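Local atomic coordinates of methyltransferase 1 (Methanosarcina barkeri, PDB entry 2I2X), a protein that carries a corrinoid cofactor that accepts the methyl group of methanol and passes it on toward coenzyme M in methanogenesis. Residues 216-229 against 246-258. Residues are numbered along the deposited sequence; the frame is centred on the assembly and turned at random.
Sequences QDFVSQFALGVYGE and TDVTELREKFHKH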
loop_
_atom_site.group_PDB
_atom_site.type_symbol
_atom_site.label_atom_id
_atom_site.label_comp_id
_atom_site.label_asym_id
_atom_site.label_seq_id
_atom_site.Cartn_x
_atom_site.Cartn_y
_atom_site.Cartn_z
ATOM N N GLN B 216 -13.906 -4.763 -15.506
ATOM C CA GLN B 216 -14.869 -5.686 -16.119
ATOM C C GLN B 216 -16.135 -5.939 -15.292
ATOM O O GLN B 216 -17.248 -5.885 -15.814
ATOM C CB GLN B 216 -14.173 -7.009 -16.442
ATOM C CG GLN B 216 -14.967 -7.921 -17.360
ATOM C CD GLN B 216 -14.388 -9.320 -17.421
ATOM O OE1 GLN B 216 -14.880 -10.239 -16.764
ATOM N NE2 GLN B 216 -13.328 -9.486 -18.200
ATOM N N ASP B 217 -15.948 -6.215 -14.007
ATOM C CA ASP B 217 -17.059 -6.456 -13.084
ATOM C C ASP B 217 -17.958 -5.232 -12.918
ATOM O O ASP B 217 -19.182 -5.368 -12.772
ATOM C CB ASP B 217 -16.540 -6.935 -11.722
ATOM C CG ASP B 217 -15.881 -8.303 -11.800
ATOM O OD1 ASP B 217 -16.467 -9.212 -12.433
ATOM O OD2 ASP B 217 -14.777 -8.467 -11.233
ATOM N N PHE B 218 -17.357 -4.042 -12.958
ATOM C CA PHE B 218 -18.132 -2.808 -12.904
ATOM C C PHE B 218 -19.060 -2.630 -14.115
ATOM O O PHE B 218 -20.234 -2.308 -13.942
ATOM C CB PHE B 218 -17.235 -1.578 -12.712
ATOM C CG PHE B 218 -18.007 -0.309 -12.510
ATOM C CD1 PHE B 218 -18.536 0.006 -11.265
ATOM C CD2 PHE B 218 -18.233 0.560 -13.572
ATOM C CE1 PHE B 218 -19.267 1.169 -11.073
ATOM C CE2 PHE B 218 -18.962 1.725 -13.393
ATOM C CZ PHE B 218 -19.482 2.031 -12.136
ATOM N N VAL B 219 -18.550 -2.843 -15.326
ATOM C CA VAL B 219 -19.365 -2.629 -16.531
ATOM C C VAL B 219 -20.421 -3.727 -16.731
ATOM O O VAL B 219 -21.464 -3.489 -17.344
ATOM C CB VAL B 219 -18.503 -2.461 -17.816
ATOM C CG1 VAL B 219 -17.369 -1.477 -17.578
ATOM C CG2 VAL B 219 -17.949 -3.792 -18.276
ATOM N N SER B 220 -20.138 -4.916 -16.196
ATOM C CA SER B 220 -21.032 -6.068 -16.285
ATOM C C SER B 220 -22.332 -5.884 -15.504
ATOM O O SER B 220 -23.351 -6.468 -15.869
ATOM C CB SER B 220 -20.322 -7.344 -15.829
ATOM O OG SER B 220 -19.338 -7.734 -16.769
ATOM N N GLN B 221 -22.310 -5.073 -14.446
ATOM C CA GLN B 221 -23.536 -4.799 -13.679
ATOM C C GLN B 221 -24.611 -3.993 -14.458
ATOM O O GLN B 221 -25.769 -3.928 -14.037
ATOM C CB GLN B 221 -23.217 -4.165 -12.317
ATOM C CG GLN B 221 -22.934 -2.671 -12.338
ATOM C CD GLN B 221 -22.596 -2.117 -10.965
ATOM O OE1 GLN B 221 -23.141 -2.564 -9.953
ATOM N NE2 GLN B 221 -21.693 -1.135 -10.922
ATOM N N PHE B 222 -24.221 -3.396 -15.587
ATOM C CA PHE B 222 -25.161 -2.717 -16.498
ATOM C C PHE B 222 -25.433 -3.599 -17.708
ATOM O O PHE B 222 -24.520 -4.250 -18.226
ATOM C CB PHE B 222 -24.623 -1.352 -16.953
ATOM C CG PHE B 222 -24.011 -0.541 -15.844
ATOM C CD1 PHE B 222 -22.656 -0.237 -15.860
ATOM C CD2 PHE B 222 -24.787 -0.108 -14.770
ATOM C CE1 PHE B 222 -22.083 0.498 -14.830
ATOM C CE2 PHE B 222 -24.227 0.617 -13.742
ATOM C CZ PHE B 222 -22.869 0.928 -13.768
ATOM N N ALA B 223 -26.688 -3.608 -18.155
ATOM C CA ALA B 223 -27.140 -4.535 -19.189
ATOM C C ALA B 223 -26.490 -4.290 -20.555
ATOM O O ALA B 223 -26.169 -5.243 -21.274
ATOM C CB ALA B 223 -28.665 -4.512 -19.298
ATOM N N LEU B 224 -26.288 -3.017 -20.897
ATOM C CA LEU B 224 -25.772 -2.630 -22.216
ATOM C C LEU B 224 -24.250 -2.596 -22.262
ATOM O O LEU B 224 -23.661 -2.426 -23.336
ATOM C CB LEU B 224 -26.329 -1.265 -22.636
ATOM C CG LEU B 224 -27.842 -1.132 -22.842
ATOM C CD1 LEU B 224 -28.258 0.327 -22.829
ATOM C CD2 LEU B 224 -28.290 -1.811 -24.119
ATOM N N GLY B 225 -23.632 -2.784 -21.093
ATOM C CA GLY B 225 -22.198 -2.585 -20.894
ATOM C C GLY B 225 -21.240 -3.592 -21.502
ATOM O O GLY B 225 -21.396 -4.801 -21.333
ATOM N N VAL B 226 -20.246 -3.066 -22.216
ATOM C CA VAL B 226 -19.091 -3.829 -22.678
ATOM C C VAL B 226 -17.819 -3.184 -22.105
ATOM O O VAL B 226 -17.722 -1.956 -22.036
ATOM C CB VAL B 226 -18.989 -3.841 -24.215
ATOM C CG1 VAL B 226 -18.147 -5.014 -24.669
ATOM C CG2 VAL B 226 -20.371 -3.915 -24.844
ATOM N N TYR B 227 -16.861 -4.009 -21.685
ATOM C CA TYR B 227 -15.555 -3.518 -21.254
ATOM C C TYR B 227 -14.579 -3.486 -22.419
ATOM O O TYR B 227 -14.699 -4.254 -23.362
ATOM C CB TYR B 227 -14.983 -4.376 -20.105
ATOM C CG TYR B 227 -13.735 -3.813 -19.417
ATOM C CD1 TYR B 227 -13.589 -2.437 -19.196
ATOM C CD2 TYR B 227 -12.717 -4.659 -18.961
ATOM C CE1 TYR B 227 -12.458 -1.921 -18.568
ATOM C CE2 TYR B 227 -11.582 -4.145 -18.323
ATOM C CZ TYR B 227 -11.467 -2.776 -18.133
ATOM O OH TYR B 227 -10.371 -2.238 -17.517
ATOM N N GLY B 228 -13.633 -2.563 -22.341
ATOM C CA GLY B 228 -12.456 -2.557 -23.186
ATOM C C GLY B 228 -11.430 -1.757 -22.418
ATOM O O GLY B 228 -11.654 -0.579 -22.144
ATOM N N GLU B 229 -10.321 -2.393 -22.040
ATOM C CA GLU B 229 -9.309 -1.710 -21.231
ATOM C C GLU B 229 -8.374 -0.790 -22.033
ATOM O O GLU B 229 -8.119 0.331 -21.602
ATOM C CB GLU B 229 -8.551 -2.672 -20.304
ATOM C CG GLU B 229 -7.604 -3.660 -20.976
ATOM C CD GLU B 229 -6.696 -4.384 -19.976
ATOM O OE1 GLU B 229 -7.220 -5.025 -19.039
ATOM O OE2 GLU B 229 -5.457 -4.316 -20.135
ATOM N N THR B 246 -25.016 -8.117 -31.716
ATOM C CA THR B 246 -25.673 -6.994 -31.028
ATOM C C THR B 246 -26.051 -7.372 -29.594
ATOM O O THR B 246 -26.381 -6.512 -28.770
ATOM C CB THR B 246 -26.948 -6.539 -31.776
ATOM O OG1 THR B 246 -26.874 -6.944 -33.147
ATOM C CG2 THR B 246 -27.123 -5.013 -31.693
ATOM N N ASP B 247 -26.005 -8.670 -29.313
ATOM C CA ASP B 247 -26.337 -9.202 -28.003
ATOM C C ASP B 247 -25.161 -8.999 -27.046
ATOM O O ASP B 247 -24.062 -9.519 -27.271
ATOM C CB ASP B 247 -26.707 -10.681 -28.130
ATOM C CG ASP B 247 -27.249 -11.260 -26.845
ATOM O OD1 ASP B 247 -26.441 -11.706 -26.000
ATOM O OD2 ASP B 247 -28.486 -11.278 -26.687
ATOM N N VAL B 248 -25.405 -8.234 -25.984
ATOM C CA VAL B 248 -24.358 -7.865 -25.028
ATOM C C VAL B 248 -23.674 -9.102 -24.438
ATOM O O VAL B 248 -22.446 -9.166 -24.393
ATOM C CB VAL B 248 -24.892 -6.926 -23.905
ATOM C CG1 VAL B 248 -23.815 -6.653 -22.867
ATOM C CG2 VAL B 248 -25.394 -5.613 -24.494
ATOM N N THR B 249 -24.476 -10.084 -24.023
ATOM C CA THR B 249 -23.971 -11.336 -23.437
ATOM C C THR B 249 -23.128 -12.145 -24.434
ATOM O O THR B 249 -22.172 -12.821 -24.047
ATOM C CB THR B 249 -25.127 -12.221 -22.884
ATOM O OG1 THR B 249 -26.085 -11.399 -22.203
ATOM C CG2 THR B 249 -24.599 -13.286 -21.916
ATOM N N GLU B 250 -23.493 -12.070 -25.712
ATOM C CA GLU B 250 -22.751 -12.741 -26.771
ATOM C C GLU B 250 -21.431 -11.996 -26.976
ATOM O O GLU B 250 -20.368 -12.609 -27.083
ATOM C CB GLU B 250 -23.583 -12.759 -28.059
ATOM C CG GLU B 250 -23.651 -14.109 -28.780
ATOM C CD GLU B 250 -24.597 -14.101 -29.980
ATOM O OE1 GLU B 250 -24.853 -13.015 -30.546
ATOM O OE2 GLU B 250 -25.079 -15.187 -30.364
ATOM N N LEU B 251 -21.518 -10.669 -27.001
ATOM C CA LEU B 251 -20.361 -9.799 -27.151
ATOM C C LEU B 251 -19.374 -9.942 -26.002
ATOM O O LEU B 251 -18.169 -10.062 -26.229
ATOM C CB LEU B 251 -20.810 -8.346 -27.246
ATOM C CG LEU B 251 -21.351 -7.851 -28.579
ATOM C CD1 LEU B 251 -22.018 -6.517 -28.348
ATOM C CD2 LEU B 251 -20.239 -7.732 -29.609
ATOM N N ARG B 252 -19.898 -9.923 -24.776
ATOM C CA ARG B 252 -19.100 -10.076 -23.555
ATOM C C ARG B 252 -18.248 -11.343 -23.560
ATOM O O ARG B 252 -17.095 -11.317 -23.131
ATOM C CB ARG B 252 -19.998 -10.101 -22.320
ATOM C CG ARG B 252 -20.521 -8.765 -21.877
ATOM C CD ARG B 252 -21.309 -8.941 -20.610
ATOM N NE ARG B 252 -22.022 -7.726 -20.248
ATOM C CZ ARG B 252 -22.817 -7.609 -19.191
ATOM N NH1 ARG B 252 -23.007 -8.634 -18.375
ATOM N NH2 ARG B 252 -23.419 -6.458 -18.947
ATOM N N GLU B 253 -18.829 -12.443 -24.039
ATOM C CA GLU B 253 -18.161 -13.746 -24.086
ATOM C C GLU B 253 -16.815 -13.698 -24.825
ATOM O O GLU B 253 -15.842 -14.320 -24.386
ATOM C CB GLU B 253 -19.086 -14.786 -24.724
ATOM C CG GLU B 253 -18.612 -16.231 -24.597
ATOM C CD GLU B 253 -19.019 -17.087 -25.791
ATOM O OE1 GLU B 253 -20.185 -16.993 -26.239
ATOM O OE2 GLU B 253 -18.166 -17.858 -26.281
ATOM N N LYS B 254 -16.768 -12.954 -25.934
ATOM C CA LYS B 254 -15.543 -12.802 -26.727
ATOM C C LYS B 254 -14.557 -11.799 -26.121
ATOM O O LYS B 254 -13.345 -11.926 -26.328
ATOM C CB LYS B 254 -15.873 -12.403 -28.177
ATOM C CG LYS B 254 -14.652 -12.351 -29.102
ATOM C CD LYS B 254 -15.029 -12.217 -30.570
ATOM C CE LYS B 254 -13.784 -12.280 -31.446
ATOM N NZ LYS B 254 -14.098 -12.598 -32.860
ATOM N N PHE B 255 -15.072 -10.819 -25.373
ATOM C CA PHE B 255 -14.270 -9.658 -24.956
ATOM C C PHE B 255 -14.034 -9.473 -23.457
ATOM O O PHE B 255 -13.123 -8.751 -23.063
ATOM C CB PHE B 255 -14.827 -8.377 -25.579
ATOM C CG PHE B 255 -14.662 -8.321 -27.068
ATOM C CD1 PHE B 255 -15.705 -8.698 -27.912
ATOM C CD2 PHE B 255 -13.456 -7.911 -27.630
ATOM C CE1 PHE B 255 -15.556 -8.651 -29.292
ATOM C CE2 PHE B 255 -13.294 -7.864 -29.010
ATOM C CZ PHE B 255 -14.347 -8.235 -29.843
ATOM N N HIS B 256 -14.849 -10.117 -22.630
ATOM C CA HIS B 256 -14.593 -10.176 -21.195
ATOM C C HIS B 256 -13.422 -11.129 -20.904
ATOM O O HIS B 256 -12.362 -11.016 -21.528
ATOM C CB HIS B 256 -15.868 -10.568 -20.437
ATOM C CG HIS B 256 -16.780 -9.414 -20.144
ATOM N ND1 HIS B 256 -16.896 -8.322 -20.980
ATOM C CD2 HIS B 256 -17.627 -9.188 -19.113
ATOM C CE1 HIS B 256 -17.763 -7.469 -20.467
ATOM N NE2 HIS B 256 -18.224 -7.970 -19.336
ATOM N N LYS B 257 -13.602 -12.047 -19.954
ATOM C CA LYS B 257 -12.578 -13.048 -19.619
ATOM C C LYS B 257 -11.149 -12.470 -19.476
ATOM O O LYS B 257 -10.172 -13.097 -19.897
ATOM C CB LYS B 257 -12.603 -14.202 -20.644
ATOM C CG LYS B 257 -13.907 -15.035 -20.694
ATOM C CD LYS B 257 -14.169 -15.814 -19.395
ATOM C CE LYS B 257 -13.077 -16.832 -19.099
ATOM N NZ LYS B 257 -12.916 -17.020 -17.641
ATOM N N HIS B 258 -11.041 -11.284 -18.874
ATOM C CA HIS B 258 -9.761 -10.574 -18.734
ATOM C C HIS B 258 -8.830 -11.239 -17.727
ATOM O O HIS B 258 -7.945 -12.012 -18.092
ATOM C CB HIS B 258 -9.986 -9.108 -18.339
ATOM C CG HIS B 258 -10.374 -8.223 -19.483
ATOM N ND1 HIS B 258 -9.445 -7.594 -20.283
ATOM C CD2 HIS B 258 -11.588 -7.855 -19.955
ATOM C CE1 HIS B 258 -10.070 -6.881 -21.205
ATOM N NE2 HIS B 258 -11.371 -7.023 -21.026
ATOM O OXT HIS B 258 -8.930 -11.014 -16.522
#
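S220 OG sits between two groups. H256 NE2 donates to S220 OG at 2.8 Å, close to the imidazole plane, and S220 OG donates to Q216 O at 2.9 Å. That carbonyl also takes the backbone N-H of S220, the two donors arriving from opposite faces of its plane. S220 OG lies beside its own backbone N (chi1 -70°), which turns it back above the carbonyl plane of Q216. The H256 ring is held flat between two side chains: Q216 CG stands over one face, 3.7 Å from the ring centroid, as a CH-pi contact, and R252 CG covers the opposite face. An alanine here in place of H256 would remove the ring, and would probably leave S220 OG without its mate from the end of helix 248-255 and open a gap between Q216 and R252.

R252 leaves helix 248-255 with an extended side chain and reaches the backbone carbonyls of S220 and G225. R252 NE donates to G225 O at 3.2 Å, nearly in line with the C=O. NH1 and NH2 both reach S220 O, but weakly. One guanidinium face lies against S220 CA. V248 packs its methyls on A223 O and L224 CA.

Y227 points an edge at the face of H258, planes at 62°. The C-terminal carboxylate of H258 forms a salt bridge with R64 of a neighbouring subunit.

This contact fastens the C-terminal helix beside the edge strand 225-227 of the parallel sheet of the Rossmann-like B12-binding domain; G228 and E229, just after that strand, touch the corrinoid. The chemistry implies a largely polar join: R252 and H256 give N-H donors to oxygens of S220 and G225, two of them backbone carbonyls.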